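Local coordinates for protein FkbI (Streptomyces hygroscopicus, PDB 1R2J) that binds FAD and probably acts as an acyl-ACP dehydrogenase in making the methoxymalonyl extender unit of the polyketide immunosuppressant FK520, at residues Y224-V229 / M343-G348; D132-G138 / L196-P202; L237-R241 / L271-E275. One frame throughout, in Å; residues are numbered along the deposited sequence.

Interaction 1 of 3, residues Y224-V229 / M343-G348. With FAD (flavin-adenine dinucleotide), chain B.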
loop_
_atom_site.group_PDB
_atom_site.type_symbol
_atom_site.label_atom_id
_atom_site.label_comp_id
_atom_site.label_asym_id
_atom_site.label_seq_id
_atom_site.Cartn_x
_atom_site.Cartn_y
_atom_site.Cartn_z
ATOM N N TYR A 224 -6.577 6.433 -2.385
ATOM C CA TYR A 224 -6.387 5.493 -1.294
ATOM C C TYR A 224 -5.119 4.824 -1.785
ATOM O O TYR A 224 -4.919 4.692 -2.987
ATOM C CB TYR A 224 -7.533 4.482 -1.217
ATOM C CG TYR A 224 -7.552 3.697 0.079
ATOM C CD1 TYR A 224 -6.610 2.699 0.326
ATOM C CD2 TYR A 224 -8.485 3.984 1.076
ATOM C CE1 TYR A 224 -6.594 2.010 1.541
ATOM C CE2 TYR A 224 -8.473 3.294 2.298
ATOM C CZ TYR A 224 -7.525 2.314 2.517
ATOM O OH TYR A 224 -7.484 1.647 3.719
ATOM N N GLY A 225 -4.251 4.403 -0.889
ATOM C CA GLY A 225 -3.019 3.808 -1.372
ATOM C C GLY A 225 -1.987 4.880 -1.110
ATOM O O GLY A 225 -1.009 4.641 -0.412
ATOM N N ARG A 226 -2.204 6.070 -1.661
ATOM C CA ARG A 226 -1.285 7.166 -1.394
ATOM C C ARG A 226 -1.465 7.501 0.082
ATOM O O ARG A 226 -0.494 7.747 0.792
ATOM C CB ARG A 226 -1.609 8.386 -2.264
ATOM C CG ARG A 226 -0.939 8.316 -3.614
ATOM C CD ARG A 226 -1.320 9.446 -4.549
ATOM N NE ARG A 226 -0.761 9.171 -5.869
ATOM C CZ ARG A 226 -1.199 9.701 -7.003
ATOM N NH1 ARG A 226 -2.218 10.549 -6.993
ATOM N NH2 ARG A 226 -0.612 9.375 -8.148
ATOM N N LYS A 227 -2.717 7.483 0.540
ATOM C CA LYS A 227 -3.021 7.771 1.940
ATOM C C LYS A 227 -2.500 6.645 2.825
ATOM O O LYS A 227 -1.931 6.882 3.894
ATOM C CB LYS A 227 -4.534 7.916 2.138
ATOM C CG LYS A 227 -4.959 8.101 3.600
ATOM C CD LYS A 227 -6.469 8.349 3.728
ATOM C CE LYS A 227 -7.271 7.078 3.499
ATOM N NZ LYS A 227 -8.738 7.340 3.559
ATOM N N SER A 228 -2.694 5.416 2.361
ATOM C CA SER A 228 -2.268 4.239 3.095
ATOM C C SER A 228 -0.747 4.131 3.131
ATOM O O SER A 228 -0.168 3.824 4.166
ATOM C CB SER A 228 -2.871 2.982 2.459
ATOM O OG SER A 228 -2.672 1.856 3.294
ATOM N N VAL A 229 -0.101 4.376 1.997
ATOM C CA VAL A 229 1.351 4.312 1.947
ATOM C C VAL A 229 1.935 5.378 2.861
ATOM O O VAL A 229 2.926 5.130 3.545
ATOM C CB VAL A 229 1.892 4.523 0.520
ATOM C CG1 VAL A 229 3.402 4.813 0.561
ATOM C CG2 VAL A 229 1.626 3.276 -0.322
ATOM N N MET A 343 9.002 2.712 -1.292
ATOM C CA MET A 343 7.897 3.648 -1.092
ATOM C C MET A 343 8.114 4.970 -1.831
ATOM O O MET A 343 7.150 5.641 -2.197
ATOM C CB MET A 343 7.686 3.911 0.398
ATOM C CG MET A 343 7.305 2.659 1.193
ATOM S SD MET A 343 5.839 1.833 0.543
ATOM C CE MET A 343 6.599 0.597 -0.530
ATOM N N GLU A 344 9.375 5.344 -2.041
ATOM C CA GLU A 344 9.697 6.575 -2.767
ATOM C C GLU A 344 9.404 6.421 -4.262
ATOM O O GLU A 344 9.265 7.409 -4.989
ATOM C CB GLU A 344 11.180 6.922 -2.607
ATOM C CG GLU A 344 11.567 7.524 -1.271
ATOM C CD GLU A 344 13.048 7.874 -1.197
ATOM O OE1 GLU A 344 13.374 9.076 -1.050
ATOM O OE2 GLU A 344 13.884 6.945 -1.284
ATOM N N ILE A 345 9.322 5.170 -4.705
ATOM C CA ILE A 345 9.087 4.833 -6.103
ATOM C C ILE A 345 7.619 4.569 -6.468
ATOM O O ILE A 345 7.168 4.994 -7.531
ATOM C CB ILE A 345 9.942 3.589 -6.488
ATOM C CG1 ILE A 345 11.433 3.920 -6.336
ATOM C CG2 ILE A 345 9.613 3.135 -7.907
ATOM C CD1 ILE A 345 12.340 2.691 -6.207
ATOM N N ILE A 346 6.873 3.890 -5.590
ATOM C CA ILE A 346 5.466 3.553 -5.867
ATOM C C ILE A 346 4.413 4.594 -5.468
ATOM O O ILE A 346 4.713 5.556 -4.765
ATOM C CB ILE A 346 5.082 2.202 -5.201
ATOM C CG1 ILE A 346 4.751 2.396 -3.711
ATOM C CG2 ILE A 346 6.237 1.246 -5.315
ATOM C CD1 ILE A 346 4.210 1.122 -3.025
ATOM N N GLU A 347 3.177 4.374 -5.924
ATOM C CA GLU A 347 2.040 5.258 -5.647
ATOM C C GLU A 347 2.357 6.707 -6.017
ATOM O O GLU A 347 2.014 7.639 -5.291
ATOM C CB GLU A 347 1.654 5.168 -4.163
ATOM C CG GLU A 347 1.165 3.785 -3.726
ATOM C CD GLU A 347 -0.297 3.545 -4.030
ATOM O OE1 GLU A 347 -0.755 2.396 -3.870
ATOM O OE2 GLU A 347 -0.995 4.507 -4.418
ATOM N N GLY A 348 2.990 6.891 -7.172
ATOM C CA GLY A 348 3.370 8.225 -7.592
ATOM C C GLY A 348 4.764 8.471 -7.043
ATOM O O GLY A 348 4.930 8.820 -5.870
HETATM P PA FAD B . 9.207 4.514 -14.787
HETATM O O1A FAD B . 7.828 4.790 -14.406
HETATM O O2A FAD B . 9.841 3.577 -15.781
HETATM O O5B FAD B . 10.290 4.791 -13.743
HETATM C C5B FAD B . 10.745 6.042 -14.077
HETATM C C4B FAD B . 11.792 6.684 -13.235
HETATM O O4B FAD B . 11.725 7.901 -14.059
HETATM C C3B FAD B . 11.178 7.038 -11.917
HETATM O O3B FAD B . 12.197 7.327 -11.017
HETATM C C2B FAD B . 10.338 8.193 -12.193
HETATM O O2B FAD B . 9.998 9.119 -11.128
HETATM C C1B FAD B . 11.059 8.925 -13.363
HETATM N N9A FAD B . 10.123 9.550 -14.237
HETATM C C8A FAD B . 9.177 9.008 -15.148
HETATM N N7A FAD B . 8.462 9.882 -15.791
HETATM C C5A FAD B . 8.913 11.102 -15.326
HETATM C C6A FAD B . 8.564 12.424 -15.616
HETATM N N6A FAD B . 7.618 12.745 -16.510
HETATM N N1A FAD B . 9.231 13.435 -14.950
HETATM C C2A FAD B . 10.193 13.149 -14.042
HETATM N N3A FAD B . 10.616 11.865 -13.685
HETATM C C4A FAD B . 9.868 10.909 -14.428
HETATM N N1 FAD B . 1.610 -1.271 -9.537
HETATM C C2 FAD B . 0.251 -1.592 -9.517
HETATM O O2 FAD B . -0.507 -1.315 -10.466
HETATM N N3 FAD B . -0.274 -2.246 -8.411
HETATM C C4 FAD B . 0.471 -2.638 -7.269
HETATM O O4 FAD B . -0.110 -3.236 -6.313
HETATM C C4X FAD B . 1.812 -2.332 -7.320
HETATM N N5 FAD B . 2.600 -2.751 -6.164
HETATM C C5X FAD B . 3.985 -2.487 -6.183
HETATM C C6 FAD B . 4.835 -2.879 -5.114
HETATM C C7 FAD B . 6.248 -2.676 -5.098
HETATM C C7M FAD B . 7.082 -3.138 -3.905
HETATM C C8 FAD B . 6.841 -2.048 -6.229
HETATM C C8M FAD B . 8.331 -1.796 -6.367
HETATM C C9 FAD B . 6.062 -1.631 -7.277
HETATM C C9A FAD B . 4.629 -1.809 -7.285
HETATM N N10 FAD B . 3.743 -1.383 -8.407
HETATM C C10 FAD B . 2.369 -1.649 -8.447
HETATM C "C1'" FAD B . 4.530 -0.681 -9.327
HETATM C "C2'" FAD B . 4.566 0.918 -8.996
HETATM O "O2'" FAD B . 3.317 1.314 -9.632
HETATM C "C3'" FAD B . 5.633 1.412 -9.800
HETATM O "O3'" FAD B . 6.719 1.812 -8.928
HETATM C "C4'" FAD B . 5.694 2.576 -10.821
HETATM O "O4'" FAD B . 4.697 2.723 -11.795
HETATM C "C5'" FAD B . 6.952 2.130 -11.398
HETATM O "O5'" FAD B . 7.068 2.335 -12.773
HETATM P P FAD B . 8.389 1.680 -13.452
HETATM O O1P FAD B . 7.267 1.788 -14.254
HETATM O O2P FAD B . 9.108 1.260 -14.762
HETATM O O3P FAD B . 8.905 3.060 -14.139
#
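Glu347 has its backbone in the left-handed region (phi/psi 53/43) and its side chain bent twice (chi1 and chi2 both m), laying the carboxylate against the kinked helix 224-229, with Glu347 OE2 3.5 Å from Gly225 C. A side chain at Gly225 would run into this carboxylate, and at phi/psi 106/-57 a CB would also jam against the carbonyl O of Tyr224. Arg226 leaves sideways, and with chi2 and chi3 both t its extended chain brings NE to the carbonyl Glu347 O in a 3.2 Å hydrogen bond. Val229, chi1 t, meets Glu347 CG (3.5 Å) and Ile346 CD1 (4.3 Å) through CG2, and Met343 SD (3.8 Å) through CG1. Behind this, Lys304 takes the carbonyls of Met343 and Gly348. On the far side, Ile346 CG2 lies 3.5 Å from FAD C8 and Ile345 CG2 3.3 Å from FAD O3'. This is the flavin site of the acyl-CoA dehydrogenase fold, where the turn after helix 332-345 passes between cofactor and helical core.

Interaction 2 of 3, residues D132-G138 / L196-P202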
loop_
_atom_site.group_PDB
_atom_site.type_symbol
_atom_site.label_atom_id
_atom_site.label_comp_id
_atom_site.label_asym_id
_atom_site.label_seq_id
_atom_site.Cartn_x
_atom_site.Cartn_y
_atom_site.Cartn_z
ATOM N N ASP A 132 -23.981 -10.326 -21.869
ATOM C CA ASP A 132 -24.036 -10.635 -20.443
ATOM C C ASP A 132 -22.633 -10.909 -19.913
ATOM O O ASP A 132 -22.458 -11.226 -18.737
ATOM C CB ASP A 132 -24.876 -11.895 -20.222
ATOM C CG ASP A 132 -24.310 -13.105 -20.959
ATOM O OD1 ASP A 132 -24.787 -14.238 -20.727
ATOM O OD2 ASP A 132 -23.382 -12.917 -21.779
ATOM N N THR A 133 -21.635 -10.768 -20.779
ATOM C CA THR A 133 -20.265 -11.087 -20.406
ATOM C C THR A 133 -19.186 -10.082 -20.830
ATOM O O THR A 133 -19.282 -9.458 -21.887
ATOM C CB THR A 133 -19.917 -12.477 -20.983
ATOM O OG1 THR A 133 -20.869 -13.441 -20.515
ATOM C CG2 THR A 133 -18.536 -12.914 -20.565
ATOM N N ALA A 134 -18.158 -9.940 -19.992
ATOM C CA ALA A 134 -17.049 -9.035 -20.278
ATOM C C ALA A 134 -15.775 -9.835 -20.542
ATOM O O ALA A 134 -15.523 -10.858 -19.901
ATOM C CB ALA A 134 -16.836 -8.074 -19.111
ATOM N N VAL A 135 -14.977 -9.376 -21.498
ATOM C CA VAL A 135 -13.731 -10.052 -21.832
ATOM C C VAL A 135 -12.552 -9.108 -21.605
ATOM O O VAL A 135 -12.456 -8.046 -22.228
ATOM C CB VAL A 135 -13.726 -10.519 -23.305
ATOM C CG1 VAL A 135 -12.461 -11.310 -23.594
ATOM C CG2 VAL A 135 -14.958 -11.370 -23.589
ATOM N N VAL A 136 -11.660 -9.488 -20.697
ATOM C CA VAL A 136 -10.491 -8.669 -20.405
ATOM C C VAL A 136 -9.253 -9.364 -20.932
ATOM O O VAL A 136 -9.081 -10.567 -20.749
ATOM C CB VAL A 136 -10.322 -8.424 -18.884
ATOM C CG1 VAL A 136 -10.367 -9.738 -18.138
ATOM C CG2 VAL A 136 -8.997 -7.710 -18.616
ATOM N N ASP A 137 -8.396 -8.600 -21.594
ATOM C CA ASP A 137 -7.180 -9.155 -22.157
ATOM C C ASP A 137 -6.030 -8.181 -21.945
ATOM O O ASP A 137 -6.096 -7.025 -22.368
ATOM C CB ASP A 137 -7.368 -9.409 -23.652
ATOM C CG ASP A 137 -6.299 -10.302 -24.223
ATOM O OD1 ASP A 137 -6.313 -11.509 -23.906
ATOM O OD2 ASP A 137 -5.441 -9.804 -24.976
ATOM N N GLY A 138 -4.974 -8.650 -21.291
ATOM C CA GLY A 138 -3.839 -7.784 -21.042
ATOM C C GLY A 138 -2.786 -8.389 -20.137
ATOM O O GLY A 138 -2.685 -9.610 -20.000
ATOM N N LEU A 196 -3.398 -12.011 -18.479
ATOM C CA LEU A 196 -4.812 -12.152 -18.796
ATOM C C LEU A 196 -5.026 -12.488 -20.272
ATOM O O LEU A 196 -4.983 -11.608 -21.133
ATOM C CB LEU A 196 -5.551 -10.857 -18.450
ATOM C CG LEU A 196 -5.433 -10.363 -17.004
ATOM C CD1 LEU A 196 -6.096 -9.002 -16.885
ATOM C CD2 LEU A 196 -6.073 -11.360 -16.051
ATOM N N ASP A 197 -5.270 -13.765 -20.550
ATOM C CA ASP A 197 -5.491 -14.236 -21.917
ATOM C C ASP A 197 -6.975 -14.528 -22.140
ATOM O O ASP A 197 -7.470 -15.591 -21.766
ATOM C CB ASP A 197 -4.640 -15.490 -22.162
ATOM C CG ASP A 197 -4.902 -16.129 -23.515
ATOM O OD1 ASP A 197 -5.041 -15.390 -24.514
ATOM O OD2 ASP A 197 -4.957 -17.376 -23.579
ATOM N N GLN A 198 -7.679 -13.569 -22.737
ATOM C CA GLN A 198 -9.112 -13.699 -23.008
ATOM C C GLN A 198 -9.867 -14.243 -21.805
ATOM O O GLN A 198 -10.352 -15.371 -21.835
ATOM C CB GLN A 198 -9.359 -14.627 -24.202
ATOM C CG GLN A 198 -8.889 -14.087 -25.534
ATOM C CD GLN A 198 -9.580 -12.794 -25.910
ATOM O OE1 GLN A 198 -10.802 -12.748 -26.044
ATOM N NE2 GLN A 198 -8.800 -11.737 -26.088
ATOM N N VAL A 199 -9.973 -13.444 -20.751
ATOM C CA VAL A 199 -10.674 -13.871 -19.546
ATOM C C VAL A 199 -12.137 -13.455 -19.592
ATOM O O VAL A 199 -12.448 -12.269 -19.707
ATOM C CB VAL A 199 -10.024 -13.263 -18.282
ATOM C CG1 VAL A 199 -10.823 -13.648 -17.049
ATOM C CG2 VAL A 199 -8.586 -13.743 -18.157
ATOM N N ARG A 200 -13.035 -14.433 -19.499
ATOM C CA ARG A 200 -14.466 -14.150 -19.531
ATOM C C ARG A 200 -15.072 -14.062 -18.133
ATOM O O ARG A 200 -14.919 -14.969 -17.317
ATOM C CB ARG A 200 -15.221 -15.222 -20.329
ATOM C CG ARG A 200 -14.968 -15.218 -21.830
ATOM C CD ARG A 200 -13.657 -15.890 -22.185
ATOM N NE ARG A 200 -13.408 -15.876 -23.628
ATOM C CZ ARG A 200 -12.385 -16.491 -24.215
ATOM N NH1 ARG A 200 -11.513 -17.174 -23.485
ATOM N NH2 ARG A 200 -12.231 -16.423 -25.534
ATOM N N VAL A 201 -15.765 -12.961 -17.866
ATOM C CA VAL A 201 -16.416 -12.756 -16.579
ATOM C C VAL A 201 -17.770 -12.089 -16.786
ATOM O O VAL A 201 -18.023 -11.486 -17.828
ATOM C CB VAL A 201 -15.555 -11.870 -15.639
ATOM C CG1 VAL A 201 -14.273 -12.592 -15.278
ATOM C CG2 VAL A 201 -15.248 -10.545 -16.305
ATOM N N PRO A 202 -18.667 -12.203 -15.796
ATOM C CA PRO A 202 -19.998 -11.597 -15.895
ATOM C C PRO A 202 -19.910 -10.098 -16.152
ATOM O O PRO A 202 -18.993 -9.430 -15.671
ATOM C CB PRO A 202 -20.616 -11.905 -14.534
ATOM C CG PRO A 202 -19.985 -13.211 -14.173
ATOM C CD PRO A 202 -18.542 -12.995 -14.559
#
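Val136 sits at the apolar centre, its CG1 3.5 Å from Val199 CB and its CG2 3.6 Å from Leu196 CD1; farther along the same face, Ala134 CB meets Val201 CG2 at 4.1 Å. In the antiparallel backbones behind them, N-to-O hydrogen bonds run both ways, the first-named residue's N given first: Ala134 with Val201 (2.7, 2.9 Å), Val136 with Val199 (3.1, 3.0 Å) and Gly138 with Leu196 (3.0, 2.9 Å). Between the last two pairs the register slips by one, a beta bulge where segment 196-202 turns a corner at Asp197 and Gln198. There Asp137 OD1 accepts from Gln198 N at 2.7 Å, so a side-chain carboxylate takes the NH where the strand pairing is interrupted. Arg200 shares a face with Val135, its CG 4.2 Å from Val135 CG2. Asp137 also forms a salt bridge with Arg126 of strand 126-130, on the other edge of strand 133-143, while Val199 and Val201 pack on strand 164-169, joining two sheets of the middle beta domain.

Interaction 3 of 3, residues L237-R241 / L271-E275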
loop_
_atom_site.group_PDB
_atom_site.type_symbol
_atom_site.label_atom_id
_atom_site.label_comp_id
_atom_site.label_asym_id
_atom_site.label_seq_id
_atom_site.Cartn_x
_atom_site.Cartn_y
_atom_site.Cartn_z
ATOM N N LEU A 237 8.913 4.996 10.118
ATOM C CA LEU A 237 9.652 5.975 10.914
ATOM C C LEU A 237 9.538 5.632 12.396
ATOM O O LEU A 237 10.500 5.790 13.145
ATOM C CB LEU A 237 9.135 7.390 10.644
ATOM C CG LEU A 237 9.629 7.975 9.311
ATOM C CD1 LEU A 237 8.734 9.106 8.857
ATOM C CD2 LEU A 237 11.076 8.442 9.467
ATOM N N ARG A 238 8.369 5.155 12.820
ATOM C CA ARG A 238 8.181 4.757 14.221
ATOM C C ARG A 238 9.149 3.632 14.571
ATOM O O ARG A 238 9.823 3.674 15.603
ATOM C CB ARG A 238 6.754 4.249 14.485
ATOM C CG ARG A 238 5.669 5.311 14.588
ATOM C CD ARG A 238 4.324 4.667 14.964
ATOM N NE ARG A 238 3.223 5.634 14.972
ATOM C CZ ARG A 238 1.948 5.325 15.195
ATOM N NH1 ARG A 238 1.592 4.064 15.434
ATOM N NH2 ARG A 238 1.025 6.277 15.178
ATOM N N ALA A 239 9.207 2.614 13.717
ATOM C CA ALA A 239 10.096 1.477 13.964
ATOM C C ALA A 239 11.562 1.903 13.980
ATOM O O ALA A 239 12.350 1.431 14.809
ATOM C CB ALA A 239 9.884 0.398 12.909
ATOM N N CYS A 240 11.927 2.794 13.062
ATOM C CA CYS A 240 13.306 3.264 12.992
ATOM C C CYS A 240 13.667 4.128 14.195
ATOM O O CYS A 240 14.746 3.976 14.769
ATOM C CB CYS A 240 13.545 4.047 11.701
ATOM S SG CYS A 240 13.496 3.002 10.231
ATOM N N ARG A 241 12.766 5.026 14.582
ATOM C CA ARG A 241 13.028 5.891 15.730
ATOM C C ARG A 241 13.149 5.067 17.015
ATOM O O ARG A 241 14.070 5.274 17.809
ATOM C CB ARG A 241 11.916 6.938 15.882
ATOM C CG ARG A 241 12.143 7.945 17.023
ATOM C CD ARG A 241 11.409 7.542 18.300
ATOM N NE ARG A 241 9.965 7.548 18.085
ATOM C CZ ARG A 241 9.059 7.185 18.988
ATOM N NH1 ARG A 241 9.432 6.776 20.196
ATOM N NH2 ARG A 241 7.769 7.233 18.675
ATOM N N LEU A 271 15.463 11.718 13.513
ATOM C CA LEU A 271 14.519 10.606 13.361
ATOM C C LEU A 271 13.181 10.954 13.998
ATOM O O LEU A 271 12.118 10.684 13.435
ATOM C CB LEU A 271 15.080 9.331 13.998
ATOM C CG LEU A 271 15.971 8.456 13.105
ATOM C CD1 LEU A 271 16.632 7.372 13.939
ATOM C CD2 LEU A 271 15.120 7.833 11.993
ATOM N N TRP A 272 13.242 11.557 15.179
ATOM C CA TRP A 272 12.044 11.958 15.896
ATOM C C TRP A 272 11.301 13.018 15.099
ATOM O O TRP A 272 10.084 12.955 14.954
ATOM C CB TRP A 272 12.415 12.517 17.268
ATOM C CG TRP A 272 11.283 13.199 17.956
ATOM C CD1 TRP A 272 11.160 14.537 18.206
ATOM C CD2 TRP A 272 10.097 12.587 18.466
ATOM N NE1 TRP A 272 9.971 14.796 18.839
ATOM C CE2 TRP A 272 9.298 13.617 19.013
ATOM C CE3 TRP A 272 9.628 11.268 18.516
ATOM C CZ2 TRP A 272 8.054 13.368 19.603
ATOM C CZ3 TRP A 272 8.388 11.020 19.104
ATOM C CH2 TRP A 272 7.618 12.067 19.638
ATOM N N THR A 273 12.051 13.991 14.591
ATOM C CA THR A 273 11.500 15.091 13.807
ATOM C C THR A 273 10.851 14.601 12.517
ATOM O O THR A 273 9.790 15.086 12.130
ATOM C CB THR A 273 12.610 16.119 13.487
ATOM O OG1 THR A 273 13.058 16.713 14.711
ATOM C CG2 THR A 273 12.103 17.209 12.563
ATOM N N ALA A 274 11.492 13.641 11.857
ATOM C CA ALA A 274 10.965 13.083 10.620
ATOM C C ALA A 274 9.639 12.389 10.914
ATOM O O ALA A 274 8.656 12.582 10.202
ATOM C CB ALA A 274 11.956 12.079 10.029
ATOM N N GLU A 275 9.629 11.575 11.968
ATOM C CA GLU A 275 8.429 10.856 12.364
ATOM C C GLU A 275 7.272 11.819 12.646
ATOM O O GLU A 275 6.137 11.560 12.252
ATOM C CB GLU A 275 8.701 10.024 13.618
ATOM C CG GLU A 275 7.489 9.222 14.099
ATOM C CD GLU A 275 7.759 8.519 15.411
ATOM O OE1 GLU A 275 8.940 8.270 15.714
ATOM O OE2 GLU A 275 6.793 8.206 16.136
HETATM O O HOH W 1 4.348 8.377 15.258
#
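Leu271 opens the contact on helix 262-287, facing helix 219-248, which runs almost antiparallel to it (164° between the short axes, 9.2 Å apart). Leu271 CD2 lies 4.1 Å from Cys240 CB, and Leu271 CD1 reaches Arg241 CA at 4.3 Å, so the leucine covers the backbone at the end of 237-241. Next comes Trp272. Its CB leaves sideways, but the indole swings back until Trp272 CE3 is 3.8 Å from Arg241 NE. The guanidinium turns a face to that carbon, whereas NE itself lies near the plane of the ring, at its edge; the arginine therefore does not sit over the indole face. One turn on from Leu271, Ala274 is small enough to let Leu237 close in, with CD2 3.8 Å from its CB and CD1 3.7 Å from its carbonyl O. Leu237 and Cys240 also touch helix 297-322, as do Leu271 and Ala274, so the apolar side of the pair faces a third helix.

Glu275 ends the segment with an extended side chain (chi1 and chi2 t) running out between the helices. It meets the NE/NH2 side of the Arg241 guanidinium, a side-on bidentate pair: Arg241 NE to Glu275 OE1 at 2.7 Å and NH2 to OE2 at 2.9 Å, both nearly straight. Glu275 OE2 also accepts from a water at 2.6 Å, which accepts from Arg238 NE at 3.0 Å. The chemistry implies a helix pair held in two ways: small and branched apolar residues pack between the helices, consistent with the 9.2 Å separation, and one largely buried carboxylate is neutralised by a directional salt bridge.

Interactions 1 and 3 share helix 219-248. Its first part makes interaction 1, and about three turns later it makes interaction 3, 18 Å away between centres, with nearest atoms about 9 Å apart; in sequence, interaction 3 is nested inside the loop that interaction 1 closes. Both belong to the C-terminal helical domain, but interaction 1 touches FAD directly, whereas interaction 3 lies away from the cofactor site. Interaction 2 belongs to the middle beta domain and is complete before that helix begins. Its centre is 29 Å from that of interaction 1 and 46 Å from that of interaction 3, although the side chain of Leu196 comes within about 11 Å of FAD.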